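Local coordinates for protein folylpolyglutamate synthase/dihydrofolate synthase (PDB 1O5Z) that probably adds L-glutamate to dihydropteroate and to the gamma-linked glutamate tail of tetrahydrofolate, using ATP and Mg(2+), as a folate-pathway ligase, at residues 40-45 and 118-122; 52-56 and 165-171; 73-79 and 288-294; 305-309 and 319-323; 369-374 and 407-413. All blocks are in the same frame, centred on the assembly; numbering follows the deposited sequence.

Contact 1 (40-45 and 118-122)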
# COMPACT_ATOMS: atom_id res chain seq x y z
N MET A 40 3.74 21.87 12.91
CA MET A 40 4.91 22.68 13.22
C MET A 40 6.12 22.36 12.33
O MET A 40 6.81 23.24 11.86
CB MET A 40 5.27 22.45 14.70
CG MET A 40 6.37 23.30 15.25
SD MET A 40 6.75 22.94 17.00
CE MET A 40 5.07 22.77 17.63
N LEU A 41 6.42 21.10 12.10
CA LEU A 41 7.49 20.75 11.16
C LEU A 41 7.27 21.38 9.79
O LEU A 41 8.12 22.10 9.29
CB LEU A 41 7.61 19.23 11.02
CG LEU A 41 8.61 18.60 10.06
CD1 LEU A 41 10.00 19.18 10.29
CD2 LEU A 41 8.63 17.09 10.22
N LEU A 42 6.10 21.15 9.23
CA LEU A 42 5.77 21.72 7.94
C LEU A 42 5.81 23.26 7.91
O LEU A 42 6.28 23.86 6.94
CB LEU A 42 4.39 21.20 7.49
CG LEU A 42 4.37 19.73 7.05
CD1 LEU A 42 2.94 19.24 6.82
CD2 LEU A 42 5.13 19.58 5.79
N SER A 43 5.33 23.89 8.97
CA SER A 43 5.39 25.33 9.08
C SER A 43 6.81 25.84 9.00
O SER A 43 7.07 26.82 8.36
CB SER A 43 4.84 25.76 10.42
OG SER A 43 4.84 27.17 10.51
N LYS A 44 7.73 25.18 9.69
CA LYS A 44 9.12 25.58 9.70
C LYS A 44 9.77 25.30 8.33
O LYS A 44 10.75 25.93 8.00
CB LYS A 44 9.86 24.84 10.83
CG LYS A 44 9.41 25.25 12.24
CD LYS A 44 10.59 25.25 13.25
CE LYS A 44 10.31 26.04 14.51
NZ LYS A 44 10.73 27.51 14.53
N LEU A 45 9.19 24.39 7.54
CA LEU A 45 9.66 24.12 6.18
C LEU A 45 8.97 24.97 5.13
O LEU A 45 9.19 24.78 3.94
CB LEU A 45 9.46 22.62 5.83
CG LEU A 45 10.24 21.65 6.72
CD1 LEU A 45 9.78 20.21 6.49
CD2 LEU A 45 11.76 21.76 6.55
N ILE A 118 16.22 21.91 11.07
CA ILE A 118 14.88 22.03 11.67
C ILE A 118 14.59 20.87 12.55
O ILE A 118 14.18 21.07 13.68
CB ILE A 118 13.79 22.22 10.61
CG1 ILE A 118 13.87 23.68 10.11
CG2 ILE A 118 12.38 21.97 11.21
CD1 ILE A 118 13.32 23.85 8.73
N LEU A 119 14.88 19.67 12.07
CA LEU A 119 14.73 18.48 12.91
C LEU A 119 15.64 18.51 14.11
O LEU A 119 15.25 18.03 15.13
CB LEU A 119 15.05 17.21 12.17
CG LEU A 119 14.21 16.91 10.95
CD1 LEU A 119 14.84 15.71 10.22
CD2 LEU A 119 12.78 16.67 11.32
N ASN A 120 16.83 19.04 13.99
CA ASN A 120 17.77 19.04 15.11
C ASN A 120 17.22 19.88 16.24
O ASN A 120 17.41 19.56 17.41
CB ASN A 120 19.16 19.58 14.70
CG ASN A 120 19.94 18.61 13.79
OD1 ASN A 120 19.63 17.40 13.70
ND2 ASN A 120 20.98 19.14 13.10
N GLU A 121 16.56 20.97 15.85
CA GLU A 121 15.92 21.91 16.74
C GLU A 121 14.69 21.32 17.46
O GLU A 121 14.62 21.38 18.68
CB GLU A 121 15.54 23.13 15.94
CG GLU A 121 15.04 24.31 16.74
CD GLU A 121 14.29 25.32 15.86
OE1 GLU A 121 13.16 25.77 16.24
OE2 GLU A 121 14.83 25.64 14.75
N LEU A 122 13.75 20.78 16.68
CA LEU A 122 12.56 20.10 17.18
C LEU A 122 12.92 18.88 18.02
O LEU A 122 12.23 18.55 18.98
CB LEU A 122 11.68 19.62 16.00
CG LEU A 122 11.09 20.67 15.06
CD1 LEU A 122 10.26 20.07 13.92
CD2 LEU A 122 10.28 21.71 15.84
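Segments 40-44 and 118-122, the ends of helices 36-44 and 105-122, cross at 140° with their axes 10.8 Å apart at closest, and the gap is filled by long aliphatic side chains. L41 is the clearest bump: its CD1 drops into a hollow walled by I118 CG2 at 3.8 Å, L119 CD2 at 3.9 Å and L122 CD1 at 3.7 Å. From the other helix, L122 pushes its other methyl, CD2, against M40 SD (3.9 Å), so this leucine lodges between M40 and L41. I118 fills the hollow at the end of helix 36-44. Its CD1 presses on both K44 O and L45 CD2, each 3.4 Å away, while its CG2 lies 3.8 Å from K44 CB. Over this apolar floor K44 stretches its chain to a salt bridge, K44 NZ to E121 OE1 at 3.4 Å, at the solvent-exposed edge. Behind the pair, helix 132-146 takes L41 and L42 on A138 and L119 on V135. The arrangement is that of an obliquely crossed, roughly antiparallel helix pair with an aliphatic interior and a charged edge, here packing helix 36-44 on the C-terminal end of helix 105-122.

Contact 2 (52-56 and 165-171)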
# COMPACT_ATOMS: atom_id res chain seq x y z
N TYR A 52 0.52 22.74 -3.78
CA TYR A 52 -0.01 21.97 -4.90
C TYR A 52 -1.34 21.36 -4.48
O TYR A 52 -1.62 21.23 -3.32
CB TYR A 52 0.98 20.84 -5.33
CG TYR A 52 1.72 20.21 -4.14
CD1 TYR A 52 1.09 19.26 -3.31
CD2 TYR A 52 3.00 20.60 -3.81
CE1 TYR A 52 1.74 18.76 -2.18
CE2 TYR A 52 3.67 20.07 -2.71
CZ TYR A 52 3.02 19.19 -1.90
OH TYR A 52 3.67 18.66 -0.86
N LYS A 53 -2.15 20.98 -5.46
CA LYS A 53 -3.39 20.26 -5.22
C LYS A 53 -3.08 18.88 -4.71
O LYS A 53 -2.00 18.33 -4.94
CB LYS A 53 -4.25 20.14 -6.51
CG LYS A 53 -4.58 21.45 -7.22
CD LYS A 53 -5.28 22.42 -6.24
CE LYS A 53 -5.70 23.78 -6.88
NZ LYS A 53 -5.78 24.89 -5.84
N THR A 54 -4.06 18.29 -4.04
CA THR A 54 -3.82 17.11 -3.25
C THR A 54 -5.03 16.20 -3.35
O THR A 54 -6.16 16.68 -3.56
CB THR A 54 -3.48 17.64 -1.84
OG1 THR A 54 -2.10 17.32 -1.52
CG2 THR A 54 -4.28 17.09 -0.81
N ILE A 55 -4.78 14.89 -3.31
CA ILE A 55 -5.87 13.89 -3.20
C ILE A 55 -5.51 12.98 -2.06
O ILE A 55 -4.36 12.61 -1.91
CB ILE A 55 -6.05 13.10 -4.51
CG1 ILE A 55 -6.51 14.04 -5.59
CG2 ILE A 55 -7.07 11.95 -4.33
CD1 ILE A 55 -6.38 13.42 -6.99
N HIS A 56 -6.49 12.69 -1.23
CA HIS A 56 -6.23 12.09 0.05
C HIS A 56 -6.98 10.79 0.19
O HIS A 56 -8.19 10.81 0.10
CB HIS A 56 -6.62 13.03 1.19
CG HIS A 56 -5.96 12.70 2.48
ND1 HIS A 56 -6.38 13.22 3.69
CD2 HIS A 56 -4.89 11.91 2.76
CE1 HIS A 56 -5.61 12.75 4.65
NE2 HIS A 56 -4.71 11.94 4.12
N THR A 165 -0.52 12.85 7.23
CA THR A 165 -0.98 13.33 5.94
C THR A 165 -2.20 14.24 6.02
O THR A 165 -2.56 14.88 5.02
CB THR A 165 -1.39 12.14 4.99
OG1 THR A 165 -2.41 11.35 5.60
CG2 THR A 165 -0.24 11.15 4.72
N ASN A 166 -2.89 14.25 7.15
CA ASN A 166 -4.19 14.93 7.27
C ASN A 166 -4.10 16.46 7.46
O ASN A 166 -5.08 17.11 7.84
CB ASN A 166 -5.00 14.31 8.41
CG ASN A 166 -6.44 14.62 8.31
OD1 ASN A 166 -6.99 14.67 7.19
ND2 ASN A 166 -7.08 14.90 9.46
N VAL A 167 -2.92 17.01 7.22
CA VAL A 167 -2.70 18.43 7.20
C VAL A 167 -3.17 19.05 5.88
O VAL A 167 -3.16 20.27 5.73
CB VAL A 167 -1.23 18.74 7.48
CG1 VAL A 167 -0.87 18.28 8.88
CG2 VAL A 167 -0.30 18.10 6.48
N VAL A 168 -3.54 18.21 4.91
CA VAL A 168 -3.90 18.69 3.58
C VAL A 168 -5.35 19.13 3.54
O VAL A 168 -6.14 18.76 4.40
CB VAL A 168 -3.70 17.62 2.47
CG1 VAL A 168 -2.28 17.13 2.44
CG2 VAL A 168 -4.67 16.43 2.59
N PHE A 169 -5.65 19.95 2.53
CA PHE A 169 -7.02 20.21 2.06
C PHE A 169 -7.12 19.76 0.58
O PHE A 169 -6.69 20.46 -0.33
CB PHE A 169 -7.32 21.68 2.20
CG PHE A 169 -8.67 21.93 2.68
CD1 PHE A 169 -8.91 22.01 4.06
CD2 PHE A 169 -9.73 22.06 1.77
CE1 PHE A 169 -10.19 22.24 4.54
CE2 PHE A 169 -11.05 22.31 2.22
CZ PHE A 169 -11.29 22.41 3.61
N PRO A 170 -7.62 18.55 0.37
CA PRO A 170 -7.53 17.92 -0.93
C PRO A 170 -8.67 18.29 -1.88
O PRO A 170 -9.64 18.93 -1.49
CB PRO A 170 -7.60 16.43 -0.59
CG PRO A 170 -8.44 16.36 0.60
CD PRO A 170 -8.26 17.65 1.36
N LEU A 171 -8.55 17.85 -3.12
CA LEU A 171 -9.64 17.97 -4.06
C LEU A 171 -10.74 16.92 -3.77
O LEU A 171 -11.92 17.10 -4.11
CB LEU A 171 -9.09 17.78 -5.49
CG LEU A 171 -8.06 18.80 -5.97
CD1 LEU A 171 -7.48 18.34 -7.30
CD2 LEU A 171 -8.72 20.15 -6.11
O HOH W 1 -6.11 20.26 -3.11
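T165 opens the segment by taking a hydrogen bond on its OG1 from H56 NE2, 2.8 Å away; the same hydroxyl also bonds D163. N166 follows along the imidazole edge, OD1 3.5 Å from H56 CE1, but its amide bonds elsewhere, OD1 to K202 and ND2 to the carbonyls of R161 and G199. V167 turns its back and packs on F141. V168 swings in again: its CG2 lies over a face of the H56 ring, 4.1 Å from the centroid in a CH-pi contact, and its CB is 3.4 Å from T54 CG2. Strand 53-58 is an inner strand of the parallel core of the P-loop NTPase-type domain, and the loop is running along its flank to become the neighbouring strand 173-175. F169 directs its CA-to-CB bond away, yet its O meets a water at 2.8 Å that in turn accepts from T54 N at 3.0 Å. P170 comes closest in backbone, its CA 4.5 Å from that of T54, and fits its ring between two side chains, CB 3.4 Å from T54 CG2 and CG 3.8 Å from H56 CB. L171 N then donates to T54 O at 2.7 Å, nearly straight at 168°, while L171 CD1 rests 3.8 Å from K53 CB.

Contact 3 (73-79 and 288-294); sequences ILVSQGY and LPLSEKA
One carbonyl oxygen, Q77 OE1, takes two hydrogen bonds from S291: from S291 OG at 2.5 Å and from S291 N at 2.7 Å (146°). Q77 reaches it with chi1 t and chi2 p. A third bond runs from Y79 OH to P289 O, 2.7 Å, with Y79 in chi1 m and chi2 near 97°. S291 (chi1 p) is also the N-cap of helix 292-301, its OG accepting from A294 N at 3.1 Å. Residues 288-291 are extended, with psi between 133° and 154°, before the chain turns helical at E292. Residues 73-77 end helix 63-77; G78 at phi/psi 96/9 leaves it and Y79 is extended (-67/148). G78 N bonds V75 O and Y79 N bonds L74 O, both at 3.0 Å. The nearest CA atoms are those of S76 and A294, 4.8 Å apart, a closeness the small A294 permits: its CA is 3.7 Å from S76 CB, and its CB 3.5 Å from I73 O and 3.3 Å from Q77 OE1. Farther out, L290 (chi1 -130°, chi2 p) puts CD2 3.4 Å from I73 CG2 and CD1 3.8 Å from L74 CD2, which also meets L288 CD1 at 3.9 Å. L283 of helix 271-286 backs L290. Thus a Schellman-terminated helix, the one that follows the P-loop, abuts the serine-capped start of another.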
# COMPACT_ATOMS: atom_id res chain seq x y z
N ILE A 73 -3.13 7.05 -13.22
CA ILE A 73 -4.01 7.63 -14.23
C ILE A 73 -3.62 9.10 -14.53
O ILE A 73 -3.57 9.54 -15.68
CB ILE A 73 -5.47 7.55 -13.79
CG1 ILE A 73 -5.94 6.09 -13.82
CG2 ILE A 73 -6.37 8.42 -14.71
CD1 ILE A 73 -7.30 5.89 -13.13
N LEU A 74 -3.33 9.85 -13.46
CA LEU A 74 -2.94 11.23 -13.61
C LEU A 74 -1.59 11.38 -14.24
O LEU A 74 -1.37 12.28 -15.04
CB LEU A 74 -2.91 11.91 -12.25
CG LEU A 74 -4.25 12.09 -11.54
CD1 LEU A 74 -3.98 12.45 -10.08
CD2 LEU A 74 -5.08 13.19 -12.19
N VAL A 75 -0.67 10.48 -13.89
CA VAL A 75 0.64 10.44 -14.58
C VAL A 75 0.46 10.18 -16.09
O VAL A 75 1.08 10.85 -16.88
CB VAL A 75 1.61 9.43 -13.95
CG1 VAL A 75 2.82 9.13 -14.90
CG2 VAL A 75 2.09 9.99 -12.62
N SER A 76 -0.41 9.24 -16.47
CA SER A 76 -0.71 9.01 -17.89
C SER A 76 -1.31 10.23 -18.51
O SER A 76 -1.07 10.44 -19.68
CB SER A 76 -1.68 7.86 -18.15
OG SER A 76 -1.29 6.74 -17.43
N GLN A 77 -2.13 11.00 -17.77
CA GLN A 77 -2.78 12.17 -18.34
C GLN A 77 -1.79 13.29 -18.55
O GLN A 77 -2.06 14.27 -19.25
CB GLN A 77 -3.94 12.64 -17.48
CG GLN A 77 -4.72 13.79 -18.07
CD GLN A 77 -5.26 13.49 -19.46
OE1 GLN A 77 -5.81 12.41 -19.70
NE2 GLN A 77 -5.15 14.46 -20.37
N GLY A 78 -0.61 13.09 -17.99
CA GLY A 78 0.49 14.03 -18.18
C GLY A 78 0.61 15.03 -17.06
O GLY A 78 1.38 15.98 -17.20
N TYR A 79 -0.12 14.87 -15.97
CA TYR A 79 0.16 15.68 -14.77
C TYR A 79 1.52 15.31 -14.15
O TYR A 79 1.94 14.14 -14.15
CB TYR A 79 -0.94 15.51 -13.69
CG TYR A 79 -2.30 16.04 -14.08
CD1 TYR A 79 -3.25 15.19 -14.57
CD2 TYR A 79 -2.63 17.39 -13.96
CE1 TYR A 79 -4.50 15.62 -14.93
CE2 TYR A 79 -3.90 17.86 -14.35
CZ TYR A 79 -4.83 16.93 -14.83
OH TYR A 79 -6.10 17.27 -15.21
N LEU A 288 -10.89 17.10 -12.10
CA LEU A 288 -9.75 17.26 -12.96
C LEU A 288 -10.03 16.74 -14.35
O LEU A 288 -10.69 15.75 -14.51
CB LEU A 288 -8.55 16.53 -12.39
CG LEU A 288 -8.01 17.10 -11.10
CD1 LEU A 288 -7.08 16.06 -10.37
CD2 LEU A 288 -7.33 18.42 -11.31
N PRO A 289 -9.55 17.41 -15.38
CA PRO A 289 -9.70 16.88 -16.70
C PRO A 289 -8.85 15.60 -16.91
O PRO A 289 -7.66 15.53 -16.57
CB PRO A 289 -9.24 18.04 -17.58
CG PRO A 289 -8.36 18.83 -16.72
CD PRO A 289 -8.91 18.73 -15.37
N LEU A 290 -9.51 14.61 -17.50
CA LEU A 290 -8.92 13.29 -17.68
C LEU A 290 -9.41 12.68 -18.95
O LEU A 290 -10.59 12.80 -19.24
CB LEU A 290 -9.39 12.36 -16.56
CG LEU A 290 -8.30 11.62 -15.87
CD1 LEU A 290 -7.45 12.66 -15.10
CD2 LEU A 290 -8.95 10.65 -14.93
N SER A 291 -8.52 11.98 -19.66
CA SER A 291 -8.90 11.31 -20.88
C SER A 291 -9.20 9.90 -20.49
O SER A 291 -8.66 9.40 -19.52
CB SER A 291 -7.78 11.35 -21.94
OG SER A 291 -6.56 10.78 -21.49
N GLU A 292 -10.04 9.26 -21.29
CA GLU A 292 -10.28 7.84 -21.20
C GLU A 292 -9.00 7.06 -21.48
O GLU A 292 -8.78 6.01 -20.88
CB GLU A 292 -11.37 7.42 -22.19
CG GLU A 292 -11.73 5.97 -22.07
CD GLU A 292 -12.83 5.55 -23.00
OE1 GLU A 292 -13.67 6.41 -23.29
OE2 GLU A 292 -12.86 4.38 -23.42
N LYS A 293 -8.17 7.56 -22.39
CA LYS A 293 -6.87 6.93 -22.64
C LYS A 293 -6.02 6.78 -21.37
O LYS A 293 -5.46 5.71 -21.14
CB LYS A 293 -6.08 7.70 -23.70
CG LYS A 293 -4.75 7.04 -24.11
CD LYS A 293 -3.92 7.95 -25.03
CE LYS A 293 -2.90 7.13 -25.88
NZ LYS A 293 -1.54 7.03 -25.22
N ALA A 294 -5.91 7.87 -20.61
CA ALA A 294 -5.16 7.89 -19.37
C ALA A 294 -5.75 6.96 -18.29
O ALA A 294 -5.03 6.35 -17.53
CB ALA A 294 -5.12 9.32 -18.81

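Contact 4 (305-309 and 319-323)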
# COMPACT_ATOMS: atom_id res chain seq x y z
N LEU A 305 2.35 -3.62 -4.71
CA LEU A 305 3.45 -4.57 -4.54
C LEU A 305 3.17 -5.57 -3.42
O LEU A 305 2.73 -5.18 -2.32
CB LEU A 305 4.78 -3.86 -4.28
CG LEU A 305 5.24 -2.72 -5.19
CD1 LEU A 305 6.49 -2.14 -4.60
CD2 LEU A 305 5.42 -3.11 -6.64
N GLY A 306 3.40 -6.84 -3.71
CA GLY A 306 3.25 -7.91 -2.74
C GLY A 306 1.82 -8.14 -2.30
O GLY A 306 1.59 -8.81 -1.32
N ARG A 307 0.87 -7.59 -3.05
CA ARG A 307 -0.50 -7.72 -2.71
C ARG A 307 -1.11 -8.53 -3.84
O ARG A 307 -1.66 -8.00 -4.78
CB ARG A 307 -1.10 -6.33 -2.62
CG ARG A 307 -0.47 -5.45 -1.47
CD ARG A 307 -1.21 -5.50 -0.13
NE ARG A 307 -2.47 -6.17 -0.37
CZ ARG A 307 -3.61 -5.91 0.24
NH1 ARG A 307 -3.71 -5.01 1.20
NH2 ARG A 307 -4.69 -6.59 -0.12
N PHE A 308 -1.01 -9.84 -3.71
CA PHE A 308 -1.48 -10.83 -4.70
C PHE A 308 -0.96 -10.42 -6.02
O PHE A 308 -1.70 -10.25 -7.00
CB PHE A 308 -3.00 -11.03 -4.75
CG PHE A 308 -3.39 -12.31 -5.47
CD1 PHE A 308 -3.04 -13.54 -4.95
CD2 PHE A 308 -4.05 -12.27 -6.69
CE1 PHE A 308 -3.37 -14.70 -5.60
CE2 PHE A 308 -4.37 -13.44 -7.34
CZ PHE A 308 -4.00 -14.66 -6.79
N GLU A 309 0.36 -10.29 -5.98
CA GLU A 309 1.15 -9.87 -7.09
C GLU A 309 1.67 -11.12 -7.74
O GLU A 309 2.31 -11.93 -7.08
CB GLU A 309 2.36 -9.07 -6.60
CG GLU A 309 2.77 -8.06 -7.61
CD GLU A 309 4.12 -7.49 -7.34
OE1 GLU A 309 4.56 -7.53 -6.18
OE2 GLU A 309 4.71 -7.01 -8.32
N ILE A 319 3.52 -16.08 -7.00
CA ILE A 319 2.44 -15.36 -6.37
C ILE A 319 3.03 -14.78 -5.10
O ILE A 319 3.30 -15.49 -4.15
CB ILE A 319 1.24 -16.28 -6.09
CG1 ILE A 319 0.74 -16.92 -7.40
CG2 ILE A 319 0.09 -15.48 -5.48
CD1 ILE A 319 1.36 -18.26 -7.81
N LEU A 320 3.29 -13.47 -5.13
CA LEU A 320 3.89 -12.78 -4.02
C LEU A 320 2.75 -12.18 -3.25
O LEU A 320 2.05 -11.30 -3.74
CB LEU A 320 4.85 -11.68 -4.51
CG LEU A 320 5.95 -12.16 -5.50
CD1 LEU A 320 6.74 -11.01 -6.13
CD2 LEU A 320 6.85 -13.16 -4.85
N ASP A 321 2.55 -12.66 -2.03
CA ASP A 321 1.56 -12.09 -1.19
C ASP A 321 2.04 -12.03 0.22
O ASP A 321 2.37 -13.06 0.81
CB ASP A 321 0.28 -12.91 -1.27
CG ASP A 321 -0.90 -12.19 -0.65
OD1 ASP A 321 -1.81 -11.79 -1.42
OD2 ASP A 321 -1.01 -11.98 0.59
N GLY A 322 2.03 -10.83 0.77
CA GLY A 322 2.53 -10.60 2.11
C GLY A 322 1.64 -11.05 3.25
O GLY A 322 1.97 -10.72 4.39
N ALA A 323 0.50 -11.72 2.96
CA ALA A 323 -0.38 -12.29 3.98
C ALA A 323 0.45 -12.76 5.16
O ALA A 323 1.46 -13.45 4.94
CB ALA A 323 -1.17 -13.47 3.40
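Three backbone hydrogen bonds join these segments. E309 and L320 form an antiparallel hydrogen-bonded pair, E309 N to L320 O at 3.0 Å and L320 N to E309 O at 2.7 Å. Beyond it, G306 O accepts from G322 N at 2.9 Å and receives a CA-H...O contact from D321 CA at 3.3 Å. Both carboxylate oxygens of E309 have partners: OE1 takes the bond from G306 N at 2.8 Å, closing the loop on itself, and OE2 pairs with R428 in a salt bridge. D321 OD2 accepts from A323 N at 2.8 Å, an Asx turn, and the D321 carbonyl is bonded by T418. R307 points away and pairs with a sulfate probably left from crystallisation. G306 has positive phi (67°), which favours glycine; F308 is positive too (50°), and its CE1 rests 3.5 Å from I319 CG2. With F308 and E309 both facing L320, the site is a G1 beta bulge at the open end of the hairpin of strands 309-313 and 316-320, on the edge of the C-terminal domain sheet.

Contact 5 (369-374 and 407-413)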
# COMPACT_ATOMS: atom_id res chain seq x y z
N GLU A 369 0.97 -28.72 -3.69
CA GLU A 369 1.56 -29.96 -4.02
C GLU A 369 2.87 -30.07 -3.24
O GLU A 369 3.41 -31.12 -3.12
CB GLU A 369 1.87 -29.92 -5.50
CG GLU A 369 1.79 -31.22 -6.22
CD GLU A 369 0.38 -31.62 -6.43
OE1 GLU A 369 0.16 -32.81 -6.70
OE2 GLU A 369 -0.49 -30.72 -6.31
N ARG A 370 3.40 -28.96 -2.75
CA ARG A 370 4.71 -28.96 -2.16
C ARG A 370 4.81 -27.76 -1.24
O ARG A 370 4.38 -26.65 -1.61
CB ARG A 370 5.76 -28.86 -3.25
CG ARG A 370 7.19 -28.92 -2.77
CD ARG A 370 8.18 -28.84 -3.90
NE ARG A 370 9.55 -28.79 -3.41
CZ ARG A 370 10.56 -28.34 -4.12
NH1 ARG A 370 10.35 -27.86 -5.32
NH2 ARG A 370 11.79 -28.32 -3.61
N VAL A 371 5.34 -28.00 -0.04
CA VAL A 371 5.44 -27.00 0.98
C VAL A 371 6.89 -26.94 1.46
O VAL A 371 7.50 -27.95 1.82
CB VAL A 371 4.45 -27.23 2.15
CG1 VAL A 371 4.60 -26.15 3.24
CG2 VAL A 371 3.01 -27.28 1.64
N ILE A 372 7.41 -25.73 1.39
CA ILE A 372 8.75 -25.40 1.78
C ILE A 372 8.65 -24.28 2.81
O ILE A 372 8.15 -23.23 2.52
CB ILE A 372 9.55 -24.90 0.59
CG1 ILE A 372 9.55 -25.93 -0.54
CG2 ILE A 372 10.96 -24.52 1.03
CD1 ILE A 372 10.12 -25.38 -1.83
N VAL A 373 9.14 -24.54 4.02
CA VAL A 373 9.23 -23.56 5.07
C VAL A 373 10.63 -23.00 4.92
O VAL A 373 11.60 -23.73 4.72
CB VAL A 373 9.08 -24.21 6.47
CG1 VAL A 373 9.11 -23.16 7.56
CG2 VAL A 373 7.78 -25.04 6.55
N THR A 374 10.73 -21.69 5.07
CA THR A 374 12.00 -20.99 4.91
C THR A 374 12.16 -20.00 6.02
O THR A 374 11.22 -19.75 6.77
CB THR A 374 12.01 -20.32 3.54
OG1 THR A 374 13.34 -19.93 3.25
CG2 THR A 374 11.19 -19.04 3.48
N ALA A 407 15.04 -21.55 -1.76
CA ALA A 407 13.68 -22.08 -1.77
C ALA A 407 12.96 -21.75 -3.06
O ALA A 407 12.38 -22.65 -3.66
CB ALA A 407 12.89 -21.58 -0.60
N ILE A 408 12.95 -20.51 -3.51
CA ILE A 408 12.25 -20.21 -4.77
C ILE A 408 12.97 -20.73 -5.97
O ILE A 408 12.34 -21.12 -6.94
CB ILE A 408 11.95 -18.71 -4.94
CG1 ILE A 408 13.22 -17.85 -4.85
CG2 ILE A 408 10.93 -18.26 -3.88
CD1 ILE A 408 13.18 -16.63 -5.73
N GLU A 409 14.30 -20.79 -5.90
CA GLU A 409 15.08 -21.35 -7.00
C GLU A 409 14.73 -22.82 -7.24
O GLU A 409 14.81 -23.31 -8.37
CB GLU A 409 16.59 -21.12 -6.75
CG GLU A 409 17.53 -21.60 -7.85
CD GLU A 409 17.69 -23.11 -7.85
OE1 GLU A 409 18.09 -23.69 -8.89
OE2 GLU A 409 17.39 -23.73 -6.81
N SER A 410 14.29 -23.50 -6.18
CA SER A 410 14.07 -24.93 -6.14
C SER A 410 12.74 -25.41 -6.70
O SER A 410 12.55 -26.61 -6.94
CB SER A 410 14.22 -25.38 -4.70
OG SER A 410 15.61 -25.18 -4.38
N THR A 411 11.81 -24.49 -6.91
CA THR A 411 10.51 -24.86 -7.44
C THR A 411 10.46 -24.84 -8.97
O THR A 411 11.22 -24.14 -9.63
CB THR A 411 9.43 -23.97 -6.85
OG1 THR A 411 9.75 -22.59 -7.04
CG2 THR A 411 9.40 -24.11 -5.34
N GLU A 412 9.56 -25.67 -9.48
CA GLU A 412 9.18 -25.74 -10.88
C GLU A 412 7.78 -25.17 -11.07
O GLU A 412 7.49 -24.50 -12.08
CB GLU A 412 9.14 -27.20 -11.32
CG GLU A 412 10.34 -28.03 -10.88
CD GLU A 412 11.57 -27.79 -11.75
OE1 GLU A 412 11.93 -26.62 -12.01
OE2 GLU A 412 12.19 -28.79 -12.17
N ARG A 413 6.90 -25.46 -10.09
CA ARG A 413 5.52 -25.09 -10.13
C ARG A 413 5.36 -23.64 -9.86
O ARG A 413 6.23 -23.01 -9.28
CB ARG A 413 4.73 -25.85 -9.06
CG ARG A 413 4.67 -27.35 -9.25
CD ARG A 413 4.18 -28.04 -7.96
NE ARG A 413 4.09 -29.49 -8.03
CZ ARG A 413 4.91 -30.36 -7.42
NH1 ARG A 413 5.93 -29.97 -6.67
NH2 ARG A 413 4.69 -31.65 -7.56
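The end of helix 404-409 and the turn after it pack on strand 370-373 of the mixed sheet in the alpha/beta glutamate ligase domain. The helix lies in the crossover from strand 399-400 to the parallel strand 414-418, and strand 370-373 runs between them in the sheet. R413 and R370 bury the most surface, then A407 near the end of the helix. R370 extends fully, chi1 to chi3 all t, so that NH1 donates to S410 O at 3.0 Å and 173°, close to the last turn of helix 404-409; its NE is held by E399 in a salt bridge. R413 approaches R370 crosswise, its guanidinium flat over the aliphatic part of E369: NH2 is 3.2 Å from E369 CG, while the carboxylate leads away. R413 NH1 also comes within 3.6 Å of R370 CB, so the R413 guanidinium rests on the CB methylene of R370. At A407 the helix comes close to the strand: its CB meets I372 CG2 at 3.9 Å and lies 4.2 Å from T374 OG1, which bonds I401. V373 turns the other way, to helix 384-394. Between the arginine and the alanine, I372 CD1 closes the gap against T411 CG2 at 3.8 Å.

The five contacts split between the protein's two lobes. Contacts 1, 2 and 3 alternate along the chain and form a connected row in the P-loop-type lobe: contact 1 touches contact 2 (L42 CD1 to V167 CG2, 3.5 Å), and contact 2 touches contact 3 (L171 CD1 to L288 CD1, 3.8 Å), with centres 20 and 19 Å apart. Contacts 2 and 3 lie at the outer ends of the strand-loop-helix unit, 53-58 to 63-77, that carries the P-loop. Contacts 4 and 5 follow in series in the glutamate ligase domain, on one sheet with centres 16 Å apart. Contact 4 is the closest to the chain's centre (about 11 Å); contact 5 lies about 27 Å from it.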